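PDB 2NTP: pectinesterase A from Erwinia chrysanthemi, which hydrolyses the methyl esters of pectin galacturonosyl units, releasing methanol, the first step in maceration and soft-rotting of plant tissue. Local coordinates for residues I105-D110 against T128-L133; F109-N114 against G151-L156; Y143-S148 against F164-R169; L184-D189 against V221-R226. One frame throughout, in Å; residues are numbered along the deposited sequence.

Interaction 1: I105-D110 against T128-L133. With ADA (alpha-D-galactopyranuronic acid), chain C.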
# COMPACT_ATOMS: atom_id res chain seq x y z
N ILE A 105 -0.44 -10.47 -3.61
CA ILE A 105 0.54 -9.72 -4.40
C ILE A 105 1.73 -9.43 -3.48
O ILE A 105 1.57 -8.84 -2.41
CB ILE A 105 -0.05 -8.39 -4.93
CG1 ILE A 105 -1.33 -8.64 -5.75
CG2 ILE A 105 1.00 -7.64 -5.75
CD1 ILE A 105 -2.20 -7.39 -5.96
N ARG A 106 2.92 -9.86 -3.91
CA ARG A 106 4.12 -9.72 -3.09
C ARG A 106 5.23 -8.96 -3.80
O ARG A 106 5.42 -9.10 -5.02
CB ARG A 106 4.69 -11.10 -2.70
CG ARG A 106 3.70 -12.12 -2.17
CD ARG A 106 4.44 -13.26 -1.46
NE ARG A 106 5.48 -13.86 -2.30
CZ ARG A 106 5.61 -15.17 -2.54
NH1 ARG A 106 4.79 -16.06 -1.99
NH2 ARG A 106 6.59 -15.59 -3.33
N ASN A 107 5.97 -8.15 -3.04
CA ASN A 107 7.33 -7.83 -3.43
C ASN A 107 8.26 -8.68 -2.58
O ASN A 107 8.23 -8.63 -1.35
CB ASN A 107 7.66 -6.34 -3.31
CG ASN A 107 8.94 -5.96 -4.05
OD1 ASN A 107 9.97 -6.63 -3.93
ND2 ASN A 107 8.88 -4.89 -4.83
N ASP A 108 9.05 -9.51 -3.26
CA ASP A 108 9.87 -10.51 -2.58
C ASP A 108 11.28 -10.02 -2.26
O ASP A 108 12.14 -10.82 -1.87
CB ASP A 108 9.91 -11.82 -3.38
CG ASP A 108 8.64 -12.64 -3.24
OD1 ASP A 108 7.83 -12.37 -2.33
OD2 ASP A 108 8.47 -13.58 -4.04
N PHE A 109 11.52 -8.72 -2.42
CA PHE A 109 12.79 -8.15 -1.99
C PHE A 109 13.02 -8.54 -0.54
O PHE A 109 12.20 -8.25 0.35
CB PHE A 109 12.84 -6.63 -2.16
CG PHE A 109 14.08 -5.99 -1.59
CD1 PHE A 109 15.33 -6.27 -2.12
CD2 PHE A 109 13.98 -5.11 -0.51
CE1 PHE A 109 16.48 -5.68 -1.59
CE2 PHE A 109 15.13 -4.52 0.04
CZ PHE A 109 16.38 -4.81 -0.51
N ASP A 110 14.14 -9.21 -0.30
CA ASP A 110 14.44 -9.72 1.02
C ASP A 110 15.09 -8.62 1.86
O ASP A 110 16.30 -8.58 2.04
CB ASP A 110 15.36 -10.95 0.92
CG ASP A 110 15.39 -11.77 2.20
OD1 ASP A 110 15.12 -11.24 3.30
OD2 ASP A 110 15.72 -12.98 2.10
N THR A 128 15.84 0.90 -0.11
CA THR A 128 15.22 -0.37 0.26
C THR A 128 13.70 -0.42 0.08
O THR A 128 13.08 -1.44 0.40
CB THR A 128 15.57 -0.74 1.72
OG1 THR A 128 15.41 0.41 2.56
CG2 THR A 128 17.02 -1.21 1.80
N GLN A 129 13.11 0.65 -0.43
CA GLN A 129 11.69 0.58 -0.75
C GLN A 129 11.45 -0.49 -1.80
O GLN A 129 12.24 -0.66 -2.72
CB GLN A 129 11.09 1.94 -1.15
CG GLN A 129 11.96 2.88 -1.94
CD GLN A 129 13.07 3.55 -1.14
OE1 GLN A 129 14.20 3.17 -1.26
NE2 GLN A 129 12.73 4.56 -0.33
N ALA A 130 10.37 -1.24 -1.64
CA ALA A 130 10.06 -2.34 -2.54
C ALA A 130 8.54 -2.55 -2.56
O ALA A 130 7.98 -3.26 -1.72
CB ALA A 130 10.80 -3.61 -2.14
N VAL A 131 7.91 -1.89 -3.51
CA VAL A 131 6.45 -1.80 -3.59
C VAL A 131 5.82 -3.10 -4.11
O VAL A 131 6.28 -3.66 -5.10
CB VAL A 131 6.03 -0.61 -4.48
CG1 VAL A 131 4.51 -0.51 -4.59
CG2 VAL A 131 6.62 0.70 -3.96
N ALA A 132 4.76 -3.57 -3.44
CA ALA A 132 3.99 -4.71 -3.93
C ALA A 132 2.94 -4.25 -4.93
O ALA A 132 2.84 -4.80 -6.03
CB ALA A 132 3.33 -5.47 -2.76
N LEU A 133 2.18 -3.23 -4.56
CA LEU A 133 1.10 -2.70 -5.38
C LEU A 133 1.15 -1.18 -5.44
O LEU A 133 1.26 -0.51 -4.40
CB LEU A 133 -0.25 -3.15 -4.80
CG LEU A 133 -1.54 -2.63 -5.42
CD1 LEU A 133 -1.69 -3.10 -6.87
CD2 LEU A 133 -2.72 -3.10 -4.56
C1 ADA C . 13.14 6.86 3.10
C2 ADA C . 13.22 8.24 2.45
C3 ADA C . 11.90 8.99 2.68
C4 ADA C . 10.72 8.14 2.20
C5 ADA C . 10.74 6.80 2.94
C6 ADA C . 9.62 5.87 2.54
O2 ADA C . 14.32 8.96 3.01
O3 ADA C . 11.94 10.25 1.99
O4 ADA C . 10.85 7.89 0.80
O5 ADA C . 11.99 6.15 2.64
O6B ADA C . 8.44 6.29 2.45
O6A ADA C . 9.93 4.68 2.33
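Phe109 and Ala130 form the apolar centre, with Phe109 CB packed 3.6 Å from Ala130 CB. The Phe109 ring, its CG anti to the backbone N (chi1 173°), extends past Ala130 along the loop, and its CE2 passes 3.7 Å from Thr128 O, next to Thr128 CB and CG2. At the other end, the Ala132 methyl lies against the backbone of strand 103-107 near Asn107 N. Ile105 CG2 approaches Ala132 O to 3.4 Å, and Ile105 CD1 meets Leu133 CD1 tip to tip at 4.4 Å. The two segments run in nearly opposite directions. Because 128-132 is an irregular loop, a side chain rather than a beta ladder joins them. That side chain is Asn107, CG anti to the backbone N, its amide lying across the Ala130 methyl. Asn107 ND2 donates to Val131 O over 2.9 Å in an almost straight bond (171°), in the plane of the Asn107 amide but above the plane of the Val131 carbonyl. The same nitrogen is also bonded to Thr71 O. Asn107 OD1 accepts Phe109 N at 3.0 Å, forming an Asx turn as the strand ends. On the far side of the strand, Arg106 grips Asp108 side-on: NE to OD1 and NH2 to OD2, each on a syn lone pair. Gln129 turns away from this strand toward the substrate; its NE2 lies 3.4 Å from O5 of the chain C galacturonate and hydrogen-bonds O2 of another sugar. Both polar ends of the buried Asn107 amide are thus satisfied, so its rotation is fixed and the loop carrying the substrate-binding Gln129 is tied to the strand.

Interaction 2: F109-N114 against G151-L156. With ADA (alpha-D-galactopyranuronic acid), chain C; ADA (alpha-D-galactopyranuronic acid), chain B.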
# COMPACT_ATOMS: atom_id res chain seq x y z
N PHE A 109 11.52 -8.72 -2.42
CA PHE A 109 12.79 -8.15 -1.99
C PHE A 109 13.02 -8.54 -0.54
O PHE A 109 12.20 -8.25 0.35
CB PHE A 109 12.84 -6.63 -2.16
CG PHE A 109 14.08 -5.99 -1.59
CD1 PHE A 109 15.33 -6.27 -2.12
CD2 PHE A 109 13.98 -5.11 -0.51
CE1 PHE A 109 16.48 -5.68 -1.59
CE2 PHE A 109 15.13 -4.52 0.04
CZ PHE A 109 16.38 -4.81 -0.51
N ASP A 110 14.14 -9.21 -0.30
CA ASP A 110 14.44 -9.72 1.02
C ASP A 110 15.09 -8.62 1.86
O ASP A 110 16.30 -8.58 2.04
CB ASP A 110 15.36 -10.95 0.92
CG ASP A 110 15.39 -11.77 2.20
OD1 ASP A 110 15.12 -11.24 3.30
OD2 ASP A 110 15.72 -12.98 2.10
N PHE A 111 14.25 -7.72 2.36
CA PHE A 111 14.73 -6.63 3.19
C PHE A 111 15.62 -7.09 4.36
O PHE A 111 16.71 -6.56 4.54
CB PHE A 111 13.57 -5.76 3.69
CG PHE A 111 13.98 -4.66 4.61
CD1 PHE A 111 14.41 -3.44 4.10
CD2 PHE A 111 13.94 -4.83 5.99
CE1 PHE A 111 14.80 -2.41 4.96
CE2 PHE A 111 14.32 -3.81 6.85
CZ PHE A 111 14.76 -2.59 6.33
N PRO A 112 15.16 -8.08 5.17
CA PRO A 112 16.02 -8.48 6.29
C PRO A 112 17.39 -9.03 5.87
O PRO A 112 18.39 -8.73 6.51
CB PRO A 112 15.20 -9.56 6.99
CG PRO A 112 13.76 -9.24 6.62
CD PRO A 112 13.88 -8.82 5.18
N ALA A 113 17.42 -9.82 4.80
CA ALA A 113 18.70 -10.36 4.31
C ALA A 113 19.60 -9.23 3.82
O ALA A 113 20.81 -9.25 4.04
CB ALA A 113 18.48 -11.40 3.22
N ASN A 114 18.99 -8.24 3.16
CA ASN A 114 19.72 -7.05 2.72
C ASN A 114 20.37 -6.31 3.89
O ASN A 114 21.54 -5.96 3.83
CB ASN A 114 18.81 -6.08 1.97
CG ASN A 114 19.59 -4.93 1.36
OD1 ASN A 114 20.25 -5.09 0.34
ND2 ASN A 114 19.51 -3.76 1.99
N GLY A 151 5.05 -7.01 1.79
CA GLY A 151 6.33 -6.33 1.61
C GLY A 151 6.89 -5.92 2.95
O GLY A 151 6.43 -6.37 4.01
N TYR A 152 7.91 -5.07 2.90
CA TYR A 152 8.48 -4.48 4.10
C TYR A 152 8.34 -2.96 3.99
O TYR A 152 7.33 -2.40 4.42
CB TYR A 152 9.94 -4.92 4.30
CG TYR A 152 10.12 -6.40 4.60
CD1 TYR A 152 10.09 -6.87 5.92
CD2 TYR A 152 10.31 -7.33 3.58
CE1 TYR A 152 10.25 -8.23 6.21
CE2 TYR A 152 10.47 -8.70 3.86
CZ TYR A 152 10.44 -9.14 5.17
OH TYR A 152 10.61 -10.48 5.46
N GLN A 153 9.32 -2.30 3.38
CA GLN A 153 9.23 -0.86 3.19
C GLN A 153 8.39 -0.52 1.96
O GLN A 153 8.65 -1.03 0.87
CB GLN A 153 10.63 -0.26 3.06
CG GLN A 153 10.66 1.28 3.01
CD GLN A 153 12.05 1.85 3.19
OE1 GLN A 153 13.02 1.11 3.36
NE2 GLN A 153 12.16 3.17 3.16
N ASP A 154 7.38 0.34 2.15
CA ASP A 154 6.59 0.88 1.03
C ASP A 154 5.72 -0.17 0.30
O ASP A 154 5.54 -0.12 -0.92
CB ASP A 154 7.50 1.62 0.02
CG ASP A 154 7.92 3.01 0.51
OD1 ASP A 154 7.79 3.30 1.72
OD2 ASP A 154 8.38 3.82 -0.32
N THR A 155 5.16 -1.11 1.06
CA THR A 155 4.35 -2.19 0.46
C THR A 155 3.26 -1.71 -0.50
O THR A 155 3.15 -2.21 -1.62
CB THR A 155 3.73 -3.07 1.56
OG1 THR A 155 4.77 -3.55 2.42
CG2 THR A 155 2.96 -4.26 0.95
N LEU A 156 2.45 -0.75 -0.05
CA LEU A 156 1.31 -0.25 -0.82
C LEU A 156 1.42 1.25 -1.11
O LEU A 156 1.42 2.06 -0.18
CB LEU A 156 -0.01 -0.54 -0.09
CG LEU A 156 -1.27 0.03 -0.75
CD1 LEU A 156 -1.45 -0.49 -2.19
CD2 LEU A 156 -2.50 -0.28 0.10
C1 ADA C . 13.14 6.86 3.10
C2 ADA C . 13.22 8.24 2.45
C3 ADA C . 11.90 8.99 2.68
C4 ADA C . 10.72 8.14 2.20
C5 ADA C . 10.74 6.80 2.94
C6 ADA C . 9.62 5.87 2.54
O2 ADA C . 14.32 8.96 3.01
O3 ADA C . 11.94 10.25 1.99
O4 ADA C . 10.85 7.89 0.80
O5 ADA C . 11.99 6.15 2.64
O6B ADA C . 8.44 6.29 2.45
O6A ADA C . 9.93 4.68 2.33
C1 ADA B . 13.23 5.43 7.76
C2 ADA B . 13.50 4.59 6.50
C3 ADA B . 14.56 5.25 5.63
C4 ADA B . 14.26 6.74 5.40
C5 ADA B . 13.96 7.46 6.71
C6 ADA B . 13.55 8.88 6.44
O2 ADA B . 13.96 3.30 6.90
O3 ADA B . 14.66 4.57 4.37
O4 ADA B . 13.13 6.90 4.54
O5 ADA B . 12.90 6.77 7.39
O6B ADA B . 12.56 9.34 7.03
O6A ADA B . 14.23 9.56 5.63
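Phe111 has CG anti to its backbone N (chi1 177°), while Tyr152 has CG anti to its carbonyl carbon, beside the N (chi1 -67°). These torsions bring Tyr152 up against the start of helix 111-116. Phe111 CB rests 3.6 Å from Tyr152 CD2. The side chains cross obliquely; the ring planes are near parallel (28°) but slid apart, so they barely overlap. Pro112 comes over one face of the phenol ring: its CD lies 3.8 Å from the Tyr152 ring centroid, a CH-pi contact offset toward the rim, and its CG also touches CZ and OH. Arg193 adds a cation-pi contact to Tyr152. The helix itself is N-capped by Asp110, whose OD1 accepts Ala113 N at 3.1 Å from above the carboxylate plane. Segment 151-156 is the loop after strand 147-150 in the right-handed parallel beta-helix of pectinesterases, and it carries two catalytic side chains into the substrate cleft. Gln153, the transition-state stabiliser, is extended beyond CG and donates through NE2 to O6A of the chain C galacturonate at 2.8 Å and to O3 of the chain B sugar at 3.1 Å. Its other amide atom, OE1, is hydrogen-bonded to Thr128 OG1, which sets the amide so that NE2 faces the sugars. The proton donor Asp154 places OD1 2.6 Å from the same O6A of the chain C galacturonate.

Interaction 3: Y143-S148 against F164-R169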
# COMPACT_ATOMS: atom_id res chain seq x y z
N TYR A 143 -10.49 -1.64 -6.94
CA TYR A 143 -11.14 -2.39 -5.86
C TYR A 143 -10.38 -3.68 -5.58
O TYR A 143 -10.15 -4.48 -6.49
CB TYR A 143 -12.58 -2.68 -6.27
CG TYR A 143 -13.47 -3.44 -5.30
CD1 TYR A 143 -13.21 -3.48 -3.92
CD2 TYR A 143 -14.62 -4.09 -5.76
CE1 TYR A 143 -14.05 -4.19 -3.04
CE2 TYR A 143 -15.47 -4.77 -4.90
CZ TYR A 143 -15.18 -4.82 -3.55
OH TYR A 143 -16.05 -5.50 -2.71
N PHE A 144 -10.00 -3.88 -4.32
CA PHE A 144 -9.26 -5.07 -3.92
C PHE A 144 -10.00 -5.77 -2.79
O PHE A 144 -10.11 -5.23 -1.69
CB PHE A 144 -7.84 -4.68 -3.49
CG PHE A 144 -7.09 -3.93 -4.56
CD1 PHE A 144 -7.25 -2.55 -4.69
CD2 PHE A 144 -6.27 -4.61 -5.46
CE1 PHE A 144 -6.57 -1.84 -5.69
CE2 PHE A 144 -5.60 -3.92 -6.46
CZ PHE A 144 -5.76 -2.53 -6.58
N LYS A 145 -10.54 -6.95 -3.08
CA LYS A 145 -11.32 -7.71 -2.10
C LYS A 145 -10.68 -9.06 -1.81
O LYS A 145 -10.36 -9.80 -2.74
CB LYS A 145 -12.77 -7.91 -2.57
CG LYS A 145 -13.64 -8.60 -1.52
CD LYS A 145 -15.12 -8.50 -1.81
CE LYS A 145 -15.94 -9.07 -0.65
NZ LYS A 145 -15.97 -8.16 0.54
N ASP A 146 -10.51 -9.37 -0.53
CA ASP A 146 -9.86 -10.61 -0.11
C ASP A 146 -8.49 -10.72 -0.78
O ASP A 146 -8.15 -11.73 -1.42
CB ASP A 146 -10.76 -11.82 -0.40
CG ASP A 146 -10.20 -13.13 0.13
OD1 ASP A 146 -9.59 -13.14 1.23
OD2 ASP A 146 -10.38 -14.15 -0.56
N VAL A 147 -7.71 -9.66 -0.65
CA VAL A 147 -6.37 -9.59 -1.25
C VAL A 147 -5.34 -9.45 -0.13
O VAL A 147 -5.61 -8.81 0.89
CB VAL A 147 -6.26 -8.41 -2.25
CG1 VAL A 147 -4.81 -8.14 -2.65
CG2 VAL A 147 -7.10 -8.68 -3.50
N SER A 148 -4.19 -10.08 -0.32
CA SER A 148 -3.07 -9.95 0.61
C SER A 148 -1.93 -9.24 -0.09
O SER A 148 -1.54 -9.65 -1.18
CB SER A 148 -2.62 -11.34 1.08
OG SER A 148 -1.43 -11.25 1.86
N PHE A 164 -10.32 1.04 -2.94
CA PHE A 164 -11.04 0.44 -1.82
C PHE A 164 -10.47 -0.95 -1.57
O PHE A 164 -10.35 -1.75 -2.50
CB PHE A 164 -12.54 0.38 -2.11
CG PHE A 164 -13.36 -0.26 -1.01
CD1 PHE A 164 -13.29 0.19 0.31
CD2 PHE A 164 -14.24 -1.30 -1.31
CE1 PHE A 164 -14.05 -0.41 1.32
CE2 PHE A 164 -15.01 -1.90 -0.31
CZ PHE A 164 -14.92 -1.46 1.01
N PHE A 165 -10.09 -1.20 -0.32
CA PHE A 165 -9.51 -2.47 0.11
C PHE A 165 -10.42 -3.08 1.16
O PHE A 165 -10.72 -2.45 2.17
CB PHE A 165 -8.11 -2.25 0.68
CG PHE A 165 -7.14 -1.68 -0.32
CD1 PHE A 165 -7.12 -0.31 -0.60
CD2 PHE A 165 -6.25 -2.52 -0.99
CE1 PHE A 165 -6.23 0.21 -1.53
CE2 PHE A 165 -5.35 -2.00 -1.92
CZ PHE A 165 -5.34 -0.63 -2.19
N SER A 166 -10.85 -4.31 0.90
CA SER A 166 -11.87 -4.95 1.72
C SER A 166 -11.45 -6.38 2.05
O SER A 166 -11.01 -7.11 1.16
CB SER A 166 -13.20 -4.95 0.97
OG SER A 166 -14.19 -5.72 1.63
N ASP A 167 -11.60 -6.77 3.32
CA ASP A 167 -11.27 -8.13 3.78
C ASP A 167 -9.85 -8.48 3.39
O ASP A 167 -9.57 -9.56 2.85
CB ASP A 167 -12.27 -9.17 3.23
CG ASP A 167 -13.72 -8.81 3.51
OD1 ASP A 167 -14.00 -8.04 4.46
OD2 ASP A 167 -14.60 -9.31 2.78
N CYS A 168 -8.94 -7.56 3.67
CA CYS A 168 -7.60 -7.63 3.13
C CYS A 168 -6.54 -7.87 4.21
O CYS A 168 -6.80 -7.71 5.40
CB CYS A 168 -7.31 -6.37 2.31
SG CYS A 168 -6.76 -4.90 3.22
N ARG A 169 -5.36 -8.30 3.77
CA ARG A 169 -4.18 -8.34 4.63
C ARG A 169 -3.11 -7.49 3.99
O ARG A 169 -2.86 -7.60 2.79
CB ARG A 169 -3.68 -9.78 4.84
CG ARG A 169 -2.59 -9.93 5.91
CD ARG A 169 -1.95 -11.32 5.83
NE ARG A 169 -0.97 -11.61 6.89
CZ ARG A 169 0.35 -11.44 6.80
NH1 ARG A 169 0.89 -10.94 5.69
NH2 ARG A 169 1.13 -11.75 7.83
O HOH W 1 -16.38 -5.43 0.02
O HOH W 2 -0.26 -9.50 3.63
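Tyr143 and Phe164 stand side by side on one face of parallel strands 142-145 and 162-166, with Tyr143 CE1 3.4 Å from Phe164 CD2. The rings are nearly parallel but slid apart. Next, Phe144 donates its N to Phe164 O at 2.8 Å, and its O accepts Ser166 N. On the opposite face, the Phe144 and Phe165 rings point the same way with planes 9° apart; Phe144 CD1 lies over the Phe165 face, 3.4 Å from CE2, and Phe165 stacks in turn on Phe185. Lys145 runs extended and then bends at its last torsion, bringing NZ to Asp167 OD2 at 2.9 Å in a salt bridge that meets the carboxylate from above its plane. One water joins Tyr143 OH, Lys145 NZ and Ser166 OG. At Asp146 the chain turns a corner in the left-handed region (phi 53°, psi 52°), as it does at Asp167; Asp146 N still reaches Ser166 O at 2.9 Å. Beyond the corner, Val147 O accepts Arg169 N at 2.9 Å, and a second water bridges Ser148 OG and Arg169 NH1. Successive turns of the beta-helix therefore stay in step around the corner. Asp167 OD1 is bonded to Asn187 ND2, so this carboxylate accepts from both neighbouring turns, and the Lys145 ammonium probably offsets part of its charge.

Interaction 4: L184-D189 against V221-R226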
# COMPACT_ATOMS: atom_id res chain seq x y z
N LEU A 184 -9.57 3.75 0.98
CA LEU A 184 -10.42 3.29 2.08
C LEU A 184 -10.16 1.82 2.34
O LEU A 184 -10.14 1.01 1.40
CB LEU A 184 -11.91 3.52 1.73
CG LEU A 184 -12.98 3.04 2.72
CD1 LEU A 184 -12.89 3.79 4.05
CD2 LEU A 184 -14.37 3.19 2.11
N PHE A 185 -9.97 1.48 3.61
CA PHE A 185 -9.67 0.11 4.02
C PHE A 185 -10.74 -0.33 5.00
O PHE A 185 -10.96 0.34 6.01
CB PHE A 185 -8.28 0.04 4.68
CG PHE A 185 -7.16 0.54 3.81
CD1 PHE A 185 -6.88 1.91 3.73
CD2 PHE A 185 -6.40 -0.35 3.07
CE1 PHE A 185 -5.85 2.37 2.91
CE2 PHE A 185 -5.37 0.10 2.25
CZ PHE A 185 -5.10 1.46 2.17
N ASN A 186 -11.41 -1.43 4.70
CA ASN A 186 -12.42 -1.97 5.60
C ASN A 186 -12.22 -3.44 5.91
O ASN A 186 -12.02 -4.25 5.00
CB ASN A 186 -13.84 -1.73 5.07
CG ASN A 186 -14.91 -2.15 6.07
OD1 ASN A 186 -15.58 -3.16 5.89
ND2 ASN A 186 -15.02 -1.40 7.16
N ASN A 187 -12.27 -3.78 7.20
CA ASN A 187 -12.08 -5.16 7.65
C ASN A 187 -10.76 -5.76 7.17
O ASN A 187 -10.71 -6.89 6.70
CB ASN A 187 -13.29 -6.03 7.26
CG ASN A 187 -13.29 -7.37 7.96
OD1 ASN A 187 -12.94 -7.47 9.14
ND2 ASN A 187 -13.68 -8.42 7.24
N CYS A 188 -9.70 -4.97 7.31
CA CYS A 188 -8.36 -5.40 6.91
C CYS A 188 -7.49 -5.69 8.13
O CYS A 188 -7.67 -5.08 9.19
CB CYS A 188 -7.70 -4.33 6.04
SG CYS A 188 -8.34 -4.23 4.36
N ASP A 189 -6.55 -6.62 7.96
CA ASP A 189 -5.49 -6.84 8.93
C ASP A 189 -4.25 -6.11 8.45
O ASP A 189 -3.71 -6.43 7.39
CB ASP A 189 -5.18 -8.32 9.09
CG ASP A 189 -6.18 -9.04 9.98
OD1 ASP A 189 -7.12 -8.40 10.48
OD2 ASP A 189 -6.01 -10.26 10.18
N VAL A 221 -8.08 6.21 4.85
CA VAL A 221 -9.16 6.02 5.82
C VAL A 221 -9.27 4.54 6.14
O VAL A 221 -9.53 3.72 5.25
CB VAL A 221 -10.51 6.59 5.30
CG1 VAL A 221 -11.61 6.43 6.36
CG2 VAL A 221 -10.35 8.08 4.91
N ILE A 222 -9.03 4.19 7.40
CA ILE A 222 -8.99 2.79 7.83
C ILE A 222 -10.16 2.52 8.79
O ILE A 222 -10.24 3.14 9.85
CB ILE A 222 -7.63 2.43 8.49
CG1 ILE A 222 -6.49 2.52 7.48
CG2 ILE A 222 -7.66 1.01 9.06
CD1 ILE A 222 -5.71 3.83 7.54
N THR A 223 -11.05 1.61 8.40
CA THR A 223 -12.28 1.36 9.17
C THR A 223 -12.44 -0.11 9.53
O THR A 223 -12.15 -0.99 8.72
CB THR A 223 -13.56 1.84 8.41
OG1 THR A 223 -13.74 1.07 7.22
CG2 THR A 223 -13.47 3.31 8.04
N ASN A 224 -12.93 -0.36 10.75
CA ASN A 224 -13.32 -1.71 11.17
C ASN A 224 -12.21 -2.73 10.92
O ASN A 224 -12.46 -3.86 10.47
CB ASN A 224 -14.61 -2.14 10.46
CG ASN A 224 -15.71 -1.09 10.55
OD1 ASN A 224 -16.27 -0.67 9.53
ND2 ASN A 224 -16.02 -0.66 11.76
N SER A 225 -10.98 -2.33 11.22
CA SER A 225 -9.82 -3.14 10.90
C SER A 225 -9.06 -3.57 12.14
O SER A 225 -9.48 -3.31 13.27
CB SER A 225 -8.91 -2.37 9.93
OG SER A 225 -9.52 -2.29 8.66
N ARG A 226 -7.94 -4.26 11.93
CA ARG A 226 -7.12 -4.77 13.01
C ARG A 226 -5.68 -4.42 12.71
O ARG A 226 -5.14 -4.81 11.67
CB ARG A 226 -7.30 -6.29 13.14
CG ARG A 226 -8.70 -6.70 13.63
CD ARG A 226 -9.07 -8.13 13.24
NE ARG A 226 -9.11 -8.32 11.79
CZ ARG A 226 -10.09 -7.90 10.98
NH1 ARG A 226 -11.15 -7.25 11.45
NH2 ARG A 226 -9.99 -8.13 9.67
O HOH W 3 -14.90 -5.93 10.71
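Two successive turns of the right-handed parallel beta-helix meet here, each rounding the same kind of corner. Strands 182-186 and 220-223 run parallel; Phe185 N donates to Val221 O, and Phe185 O accepts Thr223 N at 2.7 Å. Leu184 CD1 touches Val221 CG1 on one face of the sheet, and on the other Phe185 CD1 lies 3.8 Å from Ile222 CG1. Asn186 has its CG anti to the backbone N, so its amide leans across to the next turn. ND2 donates to Asn224 OD1, in plane on a lone pair, and to Thr223 OG1, each 2.8 Å away; the Asn186 and Asn224 amides stand almost perpendicular (89°). Asn187 and Asn224 both take the left-handed backbone that bends the chain, which is how this part of the helix passes from one sheet to the next. In the bend, Cys188 N donates to Ser225 OG, which in turn donates a hydrogen bond to Thr223 O. Beyond it, Cys188 O receives Arg226 N. Arg226 folds back at chi3 (-62°), with Cys188 O over one face of its guanidinium. Its NH1 (2.9 Å) and NH2 (3.1 Å) close end-on upon the single oxygen Asn187 OD1, which also takes a water proton. Asn187 ND2 is held by Asp167. The guanidinium's NE meets Asp189 OD1 on its syn lone pair at only 2.4 Å, a very short salt bridge with the carboxylate and guanidinium planes 69° apart.

From the N terminus, segment 105-110 opens interaction 1, which closes a connection of 17 residues containing helix 111-116. Interaction 2 starts from the same stretch, sharing Phe109 and Asp110, and makes a longer closure to 151-156; the two adjoin at the cleft, where both reach the chain C sugar. Interaction 3 crosses interaction 2, since 143-148 lies within that span and 164-169 beyond it. It joins neighbouring turns of the beta-helix. Interaction 4 follows in series, linking later turns, and is tied to interaction 3 by the Cys168-Cys188 disulfide. Inside the beta-helix, Leu133 packs on Phe144 and Phe165, and Leu156 on Phe165 and Phe185, connecting the substrate-binding and catalytic loops to the stacked phenylalanines of the neighbouring strands.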